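Local structure of capsid (Human calicivirus NLV/Boxer/2001/US, 4RDL) at residues T54-L59 with A246-D251; A252-Y257 with V297-V302. The protein forms the protruding domain of a norovirus capsid protein and binds Lewis-type histo-blood group glycans, probably for attachment to host cells. All coordinates share one frame; numbering follows the deposited sequence.

Interaction 1. Residues T54-L59 with A246-D251; sequences TLDGQL and APTRGD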
loop_
_atom_site.group_PDB
_atom_site.type_symbol
_atom_site.label_atom_id
_atom_site.label_comp_id
_atom_site.label_asym_id
_atom_site.label_seq_id
_atom_site.Cartn_x
_atom_site.Cartn_y
_atom_site.Cartn_z
ATOM N N THR A 54 12.755 -14.177 4.139
ATOM C CA THR A 54 13.728 -14.553 5.150
ATOM C C THR A 54 14.269 -13.294 5.832
ATOM O O THR A 54 14.151 -12.181 5.303
ATOM C CB THR A 54 14.903 -15.316 4.545
ATOM O OG1 THR A 54 15.558 -14.486 3.576
ATOM C CG2 THR A 54 14.418 -16.591 3.874
ATOM N N LEU A 55 14.874 -13.459 7.003
ATOM C CA LEU A 55 15.456 -12.308 7.691
ATOM C C LEU A 55 16.583 -11.665 6.889
ATOM O O LEU A 55 16.870 -10.472 7.060
ATOM C CB LEU A 55 15.948 -12.682 9.091
ATOM C CG LEU A 55 14.860 -13.190 10.035
ATOM C CD1 LEU A 55 15.442 -13.353 11.436
ATOM C CD2 LEU A 55 13.658 -12.241 10.053
ATOM N N ASP A 56 17.228 -12.445 6.022
ATOM C CA ASP A 56 18.281 -11.874 5.181
ATOM C C ASP A 56 17.780 -11.339 3.826
ATOM O O ASP A 56 18.577 -11.025 2.942
ATOM C CB ASP A 56 19.513 -12.794 5.065
ATOM C CG ASP A 56 19.262 -14.069 4.265
ATOM O OD1 ASP A 56 18.198 -14.232 3.642
ATOM O OD2 ASP A 56 20.182 -14.916 4.241
ATOM N N GLY A 57 16.459 -11.218 3.682
ATOM C CA GLY A 57 15.877 -10.477 2.572
ATOM C C GLY A 57 15.513 -11.239 1.305
ATOM O O GLY A 57 15.407 -10.634 0.235
ATOM N N GLN A 58 15.315 -12.551 1.414
ATOM C CA GLN A 58 14.908 -13.371 0.271
ATOM C C GLN A 58 13.392 -13.531 0.238
ATOM O O GLN A 58 12.812 -14.185 1.113
ATOM C CB GLN A 58 15.560 -14.755 0.332
ATOM C CG GLN A 58 17.078 -14.747 0.346
ATOM C CD GLN A 58 17.664 -16.135 0.564
ATOM O OE1 GLN A 58 18.257 -16.418 1.610
ATOM N NE2 GLN A 58 17.500 -17.008 -0.427
ATOM N N LEU A 59 12.751 -12.922 -0.756
ATOM C CA LEU A 59 11.304 -13.011 -0.902
ATOM C C LEU A 59 10.856 -14.436 -1.194
ATOM O O LEU A 59 11.531 -15.169 -1.922
ATOM C CB LEU A 59 10.819 -12.086 -2.024
ATOM C CG LEU A 59 10.980 -10.589 -1.743
ATOM C CD1 LEU A 59 10.832 -9.780 -3.017
ATOM C CD2 LEU A 59 9.983 -10.136 -0.684
ATOM N N ALA A 246 20.679 -8.073 5.388
ATOM C CA ALA A 246 21.604 -8.320 6.491
ATOM C C ALA A 246 21.775 -9.816 6.713
ATOM O O ALA A 246 20.793 -10.541 6.841
ATOM C CB ALA A 246 21.110 -7.649 7.764
ATOM N N PRO A 247 23.028 -10.289 6.748
ATOM C CA PRO A 247 23.245 -11.715 7.005
ATOM C C PRO A 247 22.668 -12.151 8.350
ATOM O O PRO A 247 22.726 -11.407 9.332
ATOM C CB PRO A 247 24.771 -11.832 7.015
ATOM C CG PRO A 247 25.217 -10.734 6.099
ATOM C CD PRO A 247 24.278 -9.597 6.386
ATOM N N THR A 248 22.104 -13.353 8.373
ATOM C CA THR A 248 21.572 -13.951 9.594
ATOM C C THR A 248 22.725 -14.561 10.387
ATOM O O THR A 248 23.493 -15.360 9.856
ATOM C CB THR A 248 20.529 -15.029 9.251
ATOM O OG1 THR A 248 19.422 -14.415 8.577
ATOM C CG2 THR A 248 20.026 -15.740 10.507
ATOM N N ARG A 249 22.853 -14.178 11.654
ATOM C CA ARG A 249 24.035 -14.552 12.427
ATOM C C ARG A 249 23.725 -15.290 13.733
ATOM O O ARG A 249 24.558 -15.344 14.637
ATOM C CB ARG A 249 24.891 -13.306 12.690
ATOM C CG ARG A 249 25.395 -12.627 11.411
ATOM C CD ARG A 249 26.007 -11.255 11.684
ATOM N NE ARG A 249 25.054 -10.351 12.332
ATOM C CZ ARG A 249 24.293 -9.450 11.708
ATOM N NH1 ARG A 249 24.352 -9.291 10.380
ATOM N NH2 ARG A 249 23.466 -8.697 12.429
ATOM N N GLY A 250 22.530 -15.866 13.829
ATOM C CA GLY A 250 22.155 -16.633 15.007
ATOM C C GLY A 250 20.886 -17.423 14.769
ATOM O O GLY A 250 20.262 -17.297 13.710
ATOM N N ASP A 251 20.491 -18.228 15.752
ATOM C CA ASP A 251 19.274 -19.029 15.644
ATOM C C ASP A 251 18.029 -18.159 15.560
ATOM O O ASP A 251 17.067 -18.493 14.861
ATOM C CB ASP A 251 19.116 -19.951 16.856
ATOM C CG ASP A 251 20.168 -21.037 16.921
ATOM O OD1 ASP A 251 20.814 -21.319 15.890
ATOM O OD2 ASP A 251 20.332 -21.613 18.020
HETATM O O HOH W 1 17.883 -7.977 6.321
HETATM O O HOH W 2 17.518 -15.327 6.870
HETATM O O HOH W 3 22.284 -14.920 5.908
#
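L55 and D56, the two middle residues of a type I turn from T54 to G57, meet A246 and T248 mostly through water. T54 prepares the turn from its first position: its OG1 donates to D56 OD1 at 2.7 Å and accepts the N-H of Q58, a double role well suited to a threonine hydroxyl. T54 N also bonds to Q58 O, so the turn closes in the manner of a type I turn with a G1 beta bulge. L55 brings CB to 3.9 Å from T248 OG1, while its carbonyl takes a proton from a water that in turn accepts the N-H of A246, with A246 N at 2.9 Å. D56 makes the tightest direct contact, its CB lying 3.1 Å from A246 O, with a bent CA-H...O contact to the same oxygen. Chi1 of 69° sets its carboxylate between the backbone N and carbonyl carbon, where OD1 can face T54 and OD2 reaches the water shared with T248 N. OD2 accepts a hydrogen bond from this second water at 2.7 Å, and the water takes the N-H of T248. A third water accepts the N-H of D56 and lies 2.7 Å from T248 OG1. An aspartate suits this place because one oxygen, OD1, serves the turn, and the other, OD2, the water to segment 246-251. G57, with phi at 92°, has a backbone in which a CB would be jammed against the preceding carbonyl, so glycine is the natural occupant. Its carbonyl is bonded by Q245 NE2, just beyond helix 235-244. The contact thus joins two loops of the P1 subdomain: L55 packs on F241 and L59 on V238 and V242 of that helix, while L55 and T248 both touch W301 of strand 295-302.

Interaction 2. Residues A252-Y257 with V297-V302; sequences AALLHY and VFISWV
I299 and H256 each hold their first side-chain branch anti to the carbonyl carbon (chi1 -56° and -75°), and this carries I299 CG1 squarely over one face of the imidazole. CG1 stands 3.6 Å from the ring centroid, 11° off the normal, a CH-pi contact in which the two side chains cross at about a right angle. L254, with CG anti to its backbone N, turns CD2 to I299 CB at 3.9 Å and CB to V302 CG1. On the other face, small A253 accommodates two aromatic rings: its CB lies 3.7 Å from F298 CE1 and 3.8 Å from W301 CZ3. L255 CD2 meets the edge of the F298 ring. The strands run antiparallel with a classic beta bulge at I299-S300 opposite L254, whose O accepts I299 N-H at 2.9 Å from I299 N and whose N donates to S300 O. The extra residue explains why A253 pairs with W301 but L255 with F298. Backbone bonds therefore fix the register while mostly apolar side chains pack across the pair on both faces. H256 NE2 is hydrogen-bonded to E268 of strand 265-272, and this carboxylate may favour a protonated imidazole beneath the isoleucine.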
loop_
_atom_site.group_PDB
_atom_site.type_symbol
_atom_site.label_atom_id
_atom_site.label_comp_id
_atom_site.label_asym_id
_atom_site.label_seq_id
_atom_site.Cartn_x
_atom_site.Cartn_y
_atom_site.Cartn_z
ATOM N N ALA A 252 18.033 -17.062 16.309
ATOM C CA ALA A 252 16.872 -16.182 16.375
ATOM C C ALA A 252 17.308 -14.751 16.640
ATOM O O ALA A 252 18.347 -14.514 17.269
ATOM C CB ALA A 252 15.916 -16.648 17.466
ATOM N N ALA A 253 16.515 -13.802 16.152
ATOM C CA ALA A 253 16.722 -12.395 16.446
ATOM C C ALA A 253 15.817 -12.000 17.604
ATOM O O ALA A 253 14.590 -12.053 17.475
ATOM C CB ALA A 253 16.418 -11.536 15.213
ATOM N N LEU A 254 16.409 -11.604 18.727
ATOM C CA LEU A 254 15.641 -11.141 19.877
ATOM C C LEU A 254 15.174 -9.720 19.610
ATOM O O LEU A 254 15.992 -8.836 19.310
ATOM C CB LEU A 254 16.497 -11.160 21.153
ATOM C CG LEU A 254 15.848 -10.541 22.399
ATOM C CD1 LEU A 254 14.639 -11.348 22.846
ATOM C CD2 LEU A 254 16.861 -10.418 23.543
ATOM N N LEU A 255 13.859 -9.511 19.709
ATOM C CA LEU A 255 13.273 -8.174 19.596
ATOM C C LEU A 255 12.646 -7.764 20.913
ATOM O O LEU A 255 12.068 -8.600 21.620
ATOM C CB LEU A 255 12.171 -8.125 18.535
ATOM C CG LEU A 255 12.450 -8.705 17.161
ATOM C CD1 LEU A 255 11.234 -8.439 16.279
ATOM C CD2 LEU A 255 13.697 -8.083 16.564
ATOM N N HIS A 256 12.752 -6.477 21.236
ATOM C CA HIS A 256 11.948 -5.901 22.296
ATOM C C HIS A 256 10.913 -4.991 21.666
ATOM O O HIS A 256 11.223 -4.213 20.765
ATOM C CB HIS A 256 12.811 -5.140 23.298
ATOM C CG HIS A 256 13.582 -6.039 24.199
ATOM N ND1 HIS A 256 14.425 -5.566 25.183
ATOM C CD2 HIS A 256 13.629 -7.391 24.278
ATOM C CE1 HIS A 256 14.960 -6.588 25.822
ATOM N NE2 HIS A 256 14.488 -7.707 25.298
ATOM N N TYR A 257 9.675 -5.127 22.119
ATOM C CA TYR A 257 8.580 -4.269 21.695
ATOM C C TYR A 257 8.508 -3.177 22.741
ATOM O O TYR A 257 8.141 -3.430 23.898
ATOM C CB TYR A 257 7.296 -5.091 21.644
ATOM C CG TYR A 257 6.051 -4.365 21.192
ATOM C CD1 TYR A 257 5.924 -3.895 19.886
ATOM C CD2 TYR A 257 4.976 -4.185 22.058
ATOM C CE1 TYR A 257 4.774 -3.257 19.468
ATOM C CE2 TYR A 257 3.813 -3.539 21.642
ATOM C CZ TYR A 257 3.724 -3.076 20.347
ATOM O OH TYR A 257 2.578 -2.444 19.910
ATOM N N VAL A 297 12.346 -3.349 18.365
ATOM C CA VAL A 297 13.764 -3.037 18.303
ATOM C C VAL A 297 14.586 -4.321 18.378
ATOM O O VAL A 297 14.422 -5.133 19.293
ATOM C CB VAL A 297 14.188 -2.107 19.461
ATOM C CG1 VAL A 297 15.674 -1.785 19.374
ATOM C CG2 VAL A 297 13.364 -0.830 19.455
ATOM N N PHE A 298 15.469 -4.510 17.405
ATOM C CA PHE A 298 16.414 -5.615 17.435
ATOM C C PHE A 298 17.455 -5.428 18.545
ATOM O O PHE A 298 18.168 -4.420 18.587
ATOM C CB PHE A 298 17.096 -5.754 16.075
ATOM C CG PHE A 298 18.201 -6.771 16.049
ATOM C CD1 PHE A 298 17.933 -8.113 16.274
ATOM C CD2 PHE A 298 19.509 -6.387 15.784
ATOM C CE1 PHE A 298 18.949 -9.058 16.239
ATOM C CE2 PHE A 298 20.533 -7.323 15.748
ATOM C CZ PHE A 298 20.253 -8.661 15.978
ATOM N N ILE A 299 17.520 -6.406 19.444
ATOM C CA ILE A 299 18.468 -6.395 20.558
ATOM C C ILE A 299 19.749 -7.133 20.181
ATOM O O ILE A 299 20.841 -6.564 20.231
ATOM C CB ILE A 299 17.852 -7.047 21.820
ATOM C CG1 ILE A 299 16.543 -6.349 22.197
ATOM C CG2 ILE A 299 18.856 -7.054 22.976
ATOM C CD1 ILE A 299 16.680 -4.852 22.411
ATOM N N SER A 300 19.613 -8.401 19.810
ATOM C CA SER A 300 20.764 -9.204 19.413
ATOM C C SER A 300 20.321 -10.535 18.846
ATOM O O SER A 300 19.170 -10.940 19.013
ATOM C CB SER A 300 21.675 -9.469 20.613
ATOM O OG SER A 300 21.097 -10.455 21.444
ATOM N N TRP A 301 21.241 -11.217 18.179
ATOM C CA TRP A 301 21.046 -12.614 17.840
ATOM C C TRP A 301 21.173 -13.424 19.130
ATOM O O TRP A 301 22.021 -13.120 19.978
ATOM C CB TRP A 301 22.093 -13.056 16.811
ATOM C CG TRP A 301 21.930 -12.348 15.491
ATOM C CD1 TRP A 301 22.687 -11.320 15.004
ATOM C CD2 TRP A 301 20.928 -12.613 14.505
ATOM N NE1 TRP A 301 22.216 -10.930 13.771
ATOM C CE2 TRP A 301 21.143 -11.712 13.438
ATOM C CE3 TRP A 301 19.871 -13.525 14.420
ATOM C CZ2 TRP A 301 20.334 -11.701 12.300
ATOM C CZ3 TRP A 301 19.075 -13.515 13.292
ATOM C CH2 TRP A 301 19.309 -12.608 12.246
ATOM N N VAL A 302 20.301 -14.416 19.296
ATOM C CA VAL A 302 20.306 -15.256 20.486
ATOM C C VAL A 302 20.153 -16.707 20.067
ATOM O O VAL A 302 19.740 -16.993 18.941
ATOM C CB VAL A 302 19.188 -14.874 21.486
ATOM C CG1 VAL A 302 19.390 -13.459 22.010
ATOM C CG2 VAL A 302 17.798 -15.038 20.851
#

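The centres of the two interactions lie 13 Å apart on the same side of the chain's centre, and they follow one another in sequence: 246-251 runs straight into strand 252-257. Interaction 1 joins loops, whereas interaction 2 pairs two strands of the P1 sheet, in which 252-258 lies between 265-272 and 295-302. The two touch where G250 N lies 3.6 Å from W301 CE3. F14, near the start of the modelled chain, packs on L55 and R249 as well as A253, F298 and W301. Together they tie N-terminal and C-terminal portions of the chain into one subdomain, while the glycan-binding residues belong to the intervening part of the sequence.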